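Local coordinates for carbon monoxide oxidation system transcription regulator CooA-1 (Carboxydothermus hydrogenoformans, PDB 6CPB), which probably regulates transcription in response to carbon monoxide, using a heme-binding effector domain, the part in this chain, and a separate DNA-binding domain, at residues A[10-15]-A[19-24]; A[55-58]-A[63-66]. All blocks are in the same frame, centred on the assembly; numbering follows the deposited sequence.

Interaction 1: residues A[10-15]-A[19-24]; sequences EVLNSE and GVLKEF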
ATOM      1  N   GLU A  10      18.876  -6.886   4.978  1.00 12.71           N
ATOM      2  CA  GLU A  10      19.838  -7.674   4.212  1.00 13.22           C
ATOM      3  C   GLU A  10      20.348  -6.889   3.008  1.00 13.39           C
ATOM      4  O   GLU A  10      21.517  -7.011   2.635  1.00 14.20           O
ATOM      5  CB  GLU A  10      19.218  -9.021   3.833  1.00 14.94           C
ATOM      6  CG  GLU A  10      20.112  -9.958   3.017  1.00 16.42           C
ATOM      7  CD  GLU A  10      19.883  -9.872   1.519  1.00 17.28           C
ATOM      8  OE1 GLU A  10      18.985  -9.136   1.079  1.00 18.47           O
ATOM      9  OE2 GLU A  10      20.604 -10.569   0.757  1.00 19.56           O
ATOM     10  N   VAL A  11      19.482  -6.081   2.394  1.00 12.67           N
ATOM     11  CA  VAL A  11      19.858  -5.204   1.290  1.00 12.76           C
ATOM     12  C   VAL A  11      20.779  -4.090   1.777  1.00 12.15           C
ATOM     13  O   VAL A  11      21.819  -3.806   1.161  1.00 12.51           O
ATOM     14  CB  VAL A  11      18.562  -4.656   0.656  1.00 15.50           C
ATOM     15  CG1 VAL A  11      18.795  -3.375  -0.134  1.00 16.86           C
ATOM     16  CG2 VAL A  11      17.925  -5.743  -0.210  1.00 16.78           C
ATOM     17  N   LEU A  12      20.418  -3.446   2.899  1.00 12.31           N
ATOM     18  CA  LEU A  12      21.254  -2.395   3.466  1.00 13.14           C
ATOM     19  C   LEU A  12      22.659  -2.893   3.729  1.00 13.32           C
ATOM     20  O   LEU A  12      23.624  -2.136   3.583  1.00 14.76           O
ATOM     21  CB  LEU A  12      20.643  -1.886   4.776  1.00 15.00           C
ATOM     22  CG  LEU A  12      19.431  -0.975   4.596  1.00 16.59           C
ATOM     23  CD1 LEU A  12      18.590  -0.868   5.861  1.00 19.14           C
ATOM     24  CD2 LEU A  12      19.883   0.406   4.168  1.00 22.23           C
ATOM     25  N   ASN A  13      22.792  -4.161   4.095  1.00 12.35           N
ATOM     26  CA  ASN A  13      24.076  -4.738   4.457  1.00 13.43           C
ATOM     27  C   ASN A  13      24.723  -5.522   3.327  1.00 13.61           C
ATOM     28  O   ASN A  13      25.665  -6.279   3.571  1.00 16.30           O
ATOM     29  CB  ASN A  13      23.900  -5.591   5.705  1.00 15.68           C
ATOM     30  CG  ASN A  13      23.571  -4.744   6.909  1.00 19.13           C
ATOM     31  OD1 ASN A  13      24.185  -3.705   7.120  1.00 25.37           O
ATOM     32  ND2 ASN A  13      22.578  -5.151   7.674  1.00 19.94           N
ATOM     33  N   SER A  14      24.265  -5.331   2.100  1.00 12.26           N
ATOM     34  CA  SER A  14      24.816  -6.030   0.947  1.00 12.11           C
ATOM     35  C   SER A  14      25.670  -5.107   0.095  1.00 12.37           C
ATOM     36  O   SER A  14      25.214  -4.050  -0.346  1.00 13.09           O
ATOM     37  CB  SER A  14      23.700  -6.580   0.077  1.00 12.03           C
ATOM     38  OG  SER A  14      23.131  -7.728   0.644  1.00 12.88           O
ATOM     39  N   GLU A  15      26.885  -5.560  -0.197  1.00 12.79           N
ATOM     40  CA  GLU A  15      27.795  -4.796  -1.041  1.00 12.42           C
ATOM     41  C   GLU A  15      27.159  -4.424  -2.381  1.00 12.13           C
ATOM     42  O   GLU A  15      27.382  -3.326  -2.905  1.00 13.30           O
ATOM     43  CB  GLU A  15      29.073  -5.620  -1.235  1.00 13.70           C
ATOM     44  CG  GLU A  15      30.144  -4.967  -2.067  1.00 14.96           C
ATOM     45  CD  GLU A  15      31.436  -5.785  -2.137  1.00 14.23           C
ATOM     46  OE1 GLU A  15      31.516  -6.897  -1.559  1.00 15.00           O
ATOM     47  OE2 GLU A  15      32.390  -5.293  -2.776  1.00 15.43           O
ATOM     48  N   GLY A  19      26.315   1.055  -3.813  1.00 15.66           N
ATOM     49  CA  GLY A  19      26.336   2.222  -4.679  1.00 16.60           C
ATOM     50  C   GLY A  19      24.994   2.925  -4.734  1.00 15.45           C
ATOM     51  O   GLY A  19      24.913   4.150  -4.623  1.00 16.77           O
ATOM     52  N   VAL A  20      23.916   2.159  -4.900  1.00 14.70           N
ATOM     53  CA  VAL A  20      22.619   2.803  -5.015  1.00 15.01           C
ATOM     54  C   VAL A  20      22.211   3.439  -3.689  1.00 14.06           C
ATOM     55  O   VAL A  20      21.559   4.487  -3.674  1.00 14.57           O
ATOM     56  CB  VAL A  20      21.568   1.836  -5.594  1.00 17.49           C
ATOM     57  CG1 VAL A  20      21.273   0.707  -4.644  1.00 17.34           C
ATOM     58  CG2 VAL A  20      20.307   2.586  -5.963  1.00 19.50           C
ATOM     59  N   LEU A  21      22.628   2.859  -2.561  1.00 14.05           N
ATOM     60  CA  LEU A  21      22.297   3.454  -1.272  1.00 13.65           C
ATOM     61  C   LEU A  21      22.999   4.791  -1.067  1.00 14.01           C
ATOM     62  O   LEU A  21      22.494   5.635  -0.314  1.00 14.97           O
ATOM     63  CB  LEU A  21      22.602   2.476  -0.142  1.00 14.75           C
ATOM     64  CG  LEU A  21      21.671   1.257  -0.117  1.00 15.88           C
ATOM     65  CD1 LEU A  21      22.227   0.158   0.775  1.00 19.62           C
ATOM     66  CD2 LEU A  21      20.256   1.641   0.315  1.00 16.74           C
ATOM     67  N   LYS A  22      24.139   5.017  -1.733  1.00 15.58           N
ATOM     68  CA  LYS A  22      24.802   6.317  -1.663  1.00 18.58           C
ATOM     69  C   LYS A  22      23.972   7.424  -2.296  1.00 17.95           C
ATOM     70  O   LYS A  22      24.251   8.603  -2.057  1.00 21.09           O
ATOM     71  CB  LYS A  22      26.164   6.262  -2.354  1.00 22.97           C
ATOM     72  CG  LYS A  22      27.204   5.468  -1.606  1.00 29.05           C
ATOM     73  CD  LYS A  22      28.508   5.397  -2.394  1.00 34.13           C
ATOM     74  CE  LYS A  22      29.484   4.438  -1.751  1.00 38.50           C
ATOM     75  NZ  LYS A  22      30.727   4.322  -2.551  1.00 42.05           N
ATOM     76  N   GLU A  23      22.965   7.080  -3.099  1.00 15.97           N
ATOM     77  CA  GLU A  23      22.090   8.093  -3.673  1.00 17.77           C
ATOM     78  C   GLU A  23      21.173   8.702  -2.632  1.00 18.52           C
ATOM     79  O   GLU A  23      20.662   9.804  -2.845  1.00 23.36           O
ATOM     80  CB  GLU A  23      21.240   7.479  -4.776  1.00 18.09           C
ATOM     81  CG  GLU A  23      22.059   6.951  -5.933  1.00 18.30           C
ATOM     82  CD  GLU A  23      21.200   6.360  -7.025  1.00 22.81           C
ATOM     83  OE1 GLU A  23      20.036   6.782  -7.168  1.00 24.30           O
ATOM     84  OE2 GLU A  23      21.699   5.472  -7.746  1.00 24.74           O
ATOM     85  N   PHE A  24      20.944   8.003  -1.527  1.00 14.21           N
ATOM     86  CA  PHE A  24      20.070   8.470  -0.460  1.00 12.37           C
ATOM     87  C   PHE A  24      20.843   9.389   0.480  1.00 13.00           C
ATOM     88  O   PHE A  24      22.053   9.243   0.673  1.00 16.89           O
ATOM     89  CB  PHE A  24      19.561   7.283   0.373  1.00 12.11           C
ATOM     90  CG  PHE A  24      18.608   6.348  -0.342  1.00 12.13           C
ATOM     91  CD1 PHE A  24      19.046   5.499  -1.352  1.00 13.73           C
ATOM     92  CD2 PHE A  24      17.281   6.280   0.052  1.00 13.34           C
ATOM     93  CE1 PHE A  24      18.162   4.623  -1.962  1.00 15.58           C
ATOM     94  CE2 PHE A  24      16.402   5.397  -0.551  1.00 14.43           C
ATOM     95  CZ  PHE A  24      16.843   4.573  -1.561  1.00 14.60           C
TER
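Leu-21 reaches across to Leu-12 with both of its methyl groups, and this leucine pair carries most of the contact, with Val-11 lending its carbonyl. CD1 of Leu-21 lies 3.8 Å from CA of Leu-12, against the last turn of helix 9-12, and is 4.0 Å from the carbonyl O of Val-11. Its CD2 meets CD2 of Leu-12 at 4.1 Å, the two side chains crossing at about a right angle. In both leucines CG stands beside the backbone N and anti to the carbonyl carbon (chi1 -69° in Leu-21, -76° in Leu-12), which brings the branched ends together although the CB of Leu-12 is not aimed at residues 19-24. Leucine suits both places: its two branched methyls can meet carbon of backbone and side chain alike and need no polar partner.

Behind this apolar shell, backbone bonds set the shape. The Val-11 carbonyl brushed by Leu-21 accepts a hydrogen bond from N of Ser-14 at 3.0 Å, so the methyl packs beside a polar atom whose need is already met. Ser-14 also turns its OG back to O of Glu-10, 2.7 Å away, with the donor tilted 29° from the carbonyl plane; a small hydroxyl can thus bond to the end of a helix that ceases at Asn-13. On the partner side, Leu-21 opens a type I turn closed by Phe-24 N to Leu-21 O at 3.1 Å.

Further out, Leu-92 of strand 89-95 touches Leu-12, Leu-21 and Phe-24, while Phe-109 of helix 108-135 touches Val-11 and Leu-21. Two short helices packed together over a sheet strand and the long helix, just before the first strand, form the N-terminal helical region of a cyclic nucleotide-binding-type domain, as in CRP-family regulators.

Interaction 2: residues A[55-58]-A[63-66]; sequences VYLA and EFTL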
ATOM      1  N   VAL A  55       3.908   5.342  12.566  1.00  9.85           N
ATOM      2  CA  VAL A  55       3.101   6.065  11.592  1.00  9.65           C
ATOM      3  C   VAL A  55       1.729   6.252  12.218  1.00  9.60           C
ATOM      4  O   VAL A  55       1.145   5.289  12.724  1.00 10.59           O
ATOM      5  CB  VAL A  55       2.992   5.283  10.272  1.00  9.76           C
ATOM      6  CG1 VAL A  55       2.200   6.069   9.258  1.00 10.54           C
ATOM      7  CG2 VAL A  55       4.375   4.951   9.728  1.00 10.83           C
ATOM      8  N   TYR A  56       1.215   7.479  12.202  1.00  9.52           N
ATOM      9  CA  TYR A  56      -0.042   7.742  12.888  1.00 10.20           C
ATOM     10  C   TYR A  56      -0.801   8.888  12.234  1.00  9.93           C
ATOM     11  O   TYR A  56      -0.264   9.661  11.429  1.00 10.53           O
ATOM     12  CB  TYR A  56       0.194   8.029  14.379  1.00 10.73           C
ATOM     13  CG  TYR A  56       0.963   9.285  14.705  1.00 10.77           C
ATOM     14  CD1 TYR A  56       2.350   9.303  14.668  1.00 11.58           C
ATOM     15  CD2 TYR A  56       0.312  10.441  15.089  1.00 11.68           C
ATOM     16  CE1 TYR A  56       3.059  10.435  14.994  1.00 12.35           C
ATOM     17  CE2 TYR A  56       1.021  11.593  15.423  1.00 12.26           C
ATOM     18  CZ  TYR A  56       2.393  11.583  15.374  1.00 12.75           C
ATOM     19  OH  TYR A  56       3.119  12.720  15.682  1.00 15.90           O
ATOM     20  N   LEU A  57      -2.084   8.968  12.586  1.00 10.91           N
ATOM     21  CA  LEU A  57      -2.955  10.062  12.192  1.00 11.15           C
ATOM     22  C   LEU A  57      -3.338  10.831  13.449  1.00 11.32           C
ATOM     23  O   LEU A  57      -3.684  10.230  14.462  1.00 12.97           O
ATOM     24  CB  LEU A  57      -4.217   9.509  11.506  1.00 13.02           C
ATOM     25  CG  LEU A  57      -5.380  10.428  11.106  1.00 14.71           C
ATOM     26  CD1 LEU A  57      -6.234   9.773  10.039  1.00 17.96           C
ATOM     27  CD2 LEU A  57      -6.311  10.751  12.288  1.00 17.03           C
ATOM     28  N   ALA A  58      -3.289  12.153  13.380  1.00 11.87           N
ATOM     29  CA  ALA A  58      -3.783  13.021  14.433  1.00 11.92           C
ATOM     30  C   ALA A  58      -4.656  14.069  13.775  1.00 12.26           C
ATOM     31  O   ALA A  58      -4.260  14.671  12.773  1.00 14.21           O
ATOM     32  CB  ALA A  58      -2.634  13.696  15.178  1.00 13.34           C
ATOM     33  N   GLU A  63      -6.176  10.636  17.884  1.00 12.66           N
ATOM     34  CA  GLU A  63      -4.910  10.143  17.362  1.00 11.76           C
ATOM     35  C   GLU A  63      -4.980   8.628  17.273  1.00 11.43           C
ATOM     36  O   GLU A  63      -5.358   7.961  18.247  1.00 12.26           O
ATOM     37  CB  GLU A  63      -3.737  10.540  18.261  1.00 12.43           C
ATOM     38  CG  GLU A  63      -2.401  10.168  17.637  1.00 12.01           C
ATOM     39  CD  GLU A  63      -1.215  10.496  18.487  1.00 14.97           C
ATOM     40  OE1 GLU A  63      -1.141  11.616  19.013  1.00 16.83           O
ATOM     41  OE2 GLU A  63      -0.341   9.622  18.611  1.00 16.14           O
ATOM     42  N   PHE A  64      -4.589   8.084  16.123  1.00 11.59           N
ATOM     43  CA  PHE A  64      -4.599   6.648  15.888  1.00 11.53           C
ATOM     44  C   PHE A  64      -3.248   6.226  15.334  1.00 10.72           C
ATOM     45  O   PHE A  64      -2.821   6.725  14.288  1.00 11.37           O
ATOM     46  CB  PHE A  64      -5.668   6.257  14.866  1.00 11.92           C
ATOM     47  CG  PHE A  64      -7.041   6.730  15.211  1.00 13.42           C
ATOM     48  CD1 PHE A  64      -7.825   6.020  16.095  1.00 15.78           C
ATOM     49  CD2 PHE A  64      -7.561   7.869  14.626  1.00 14.86           C
ATOM     50  CE1 PHE A  64      -9.100   6.456  16.416  1.00 18.49           C
ATOM     51  CE2 PHE A  64      -8.832   8.310  14.944  1.00 17.26           C
ATOM     52  CZ  PHE A  64      -9.592   7.600  15.838  1.00 19.03           C
ATOM     53  N   THR A  65      -2.600   5.281  15.997  1.00 10.65           N
ATOM     54  CA  THR A  65      -1.435   4.643  15.410  1.00 10.78           C
ATOM     55  C   THR A  65      -1.873   3.766  14.246  1.00 11.30           C
ATOM     56  O   THR A  65      -2.820   2.987  14.358  1.00 13.13           O
ATOM     57  CB  THR A  65      -0.716   3.821  16.464  1.00 11.91           C
ATOM     58  OG1 THR A  65      -0.282   4.725  17.477  1.00 12.34           O
ATOM     59  CG2 THR A  65       0.468   3.055  15.881  1.00 12.73           C
ATOM     60  N   LEU A  66      -1.187   3.913  13.121  1.00 10.95           N
ATOM     61  CA  LEU A  66      -1.473   3.163  11.906  1.00 11.40           C
ATOM     62  C   LEU A  66      -0.546   1.976  11.710  1.00 12.46           C
ATOM     63  O   LEU A  66      -0.972   0.949  11.188  1.00 16.09           O
ATOM     64  CB  LEU A  66      -1.387   4.095  10.699  1.00 11.46           C
ATOM     65  CG  LEU A  66      -2.371   5.265  10.678  1.00 13.09           C
ATOM     66  CD1 LEU A  66      -2.015   6.279   9.598  1.00 14.31           C
ATOM     67  CD2 LEU A  66      -3.787   4.770  10.517  1.00 18.09           C
TER
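Tyr-56 and Glu-63 meet on one face of an antiparallel beta hairpin, strands 52-59 and 62-70 of the cupin-like beta roll. From Tyr-56, CB lies 3.3 Å from O of Phe-64 and also touches CA of Thr-65, its non-hydrogen-bonded partner. CG falls between the backbone N and the carbonyl carbon (chi1 66°), which carries the ring over toward Glu-63. There CD2 is 3.7 Å from OE2 of Glu-63 and CE2 packs near the carboxylate carbon, the two planes 31° apart. The ring also meets Phe-82 and forms a cation-pi pair with Arg-54, whose NH1 makes a salt bridge to OE2 of Glu-63; a flat aromatic suits a place that must meet both a cation and another ring. Without the ring, as with an alanine here, Arg-54 would probably lose its aromatic partner and a gap open beside Phe-82.

The backbones are joined by Leu-66 N to Val-55 O at 2.7 Å and by a reciprocal pair between Leu-57 and Phe-64. On the face bearing these two residues packing is largely apolar, with Ile-128 of the second subunit against Phe-64. Side by side with that ring, Leu-57 sets its CD2 at the ring's edge, in plane, 3.9 Å from CD2 of Phe-64.

Overall arrangement
The two contacts lie on opposite sides of the chain's centre, about 30 Å apart between their centres, and do not touch. Interaction 1 joins short helices by methyl contacts, with no hydrogen bond across it; interaction 2 joins neighbouring strands through their backbones and adds packing round Tyr-56, with a carboxylate whose salt bridge goes to Arg-54. Each mixes buried and more open residues, but only interaction 2 meets the second subunit. Both pack against helix 108-135, interaction 1 near its start through Phe-109 and interaction 2 farther along through Leu-120 and Ile-127. Interaction 2 also lies near Thr-79 and Arg-80, two of the residues seen to bind heme in a structure of this protein, whereas interaction 1 is structural packing away from such sites.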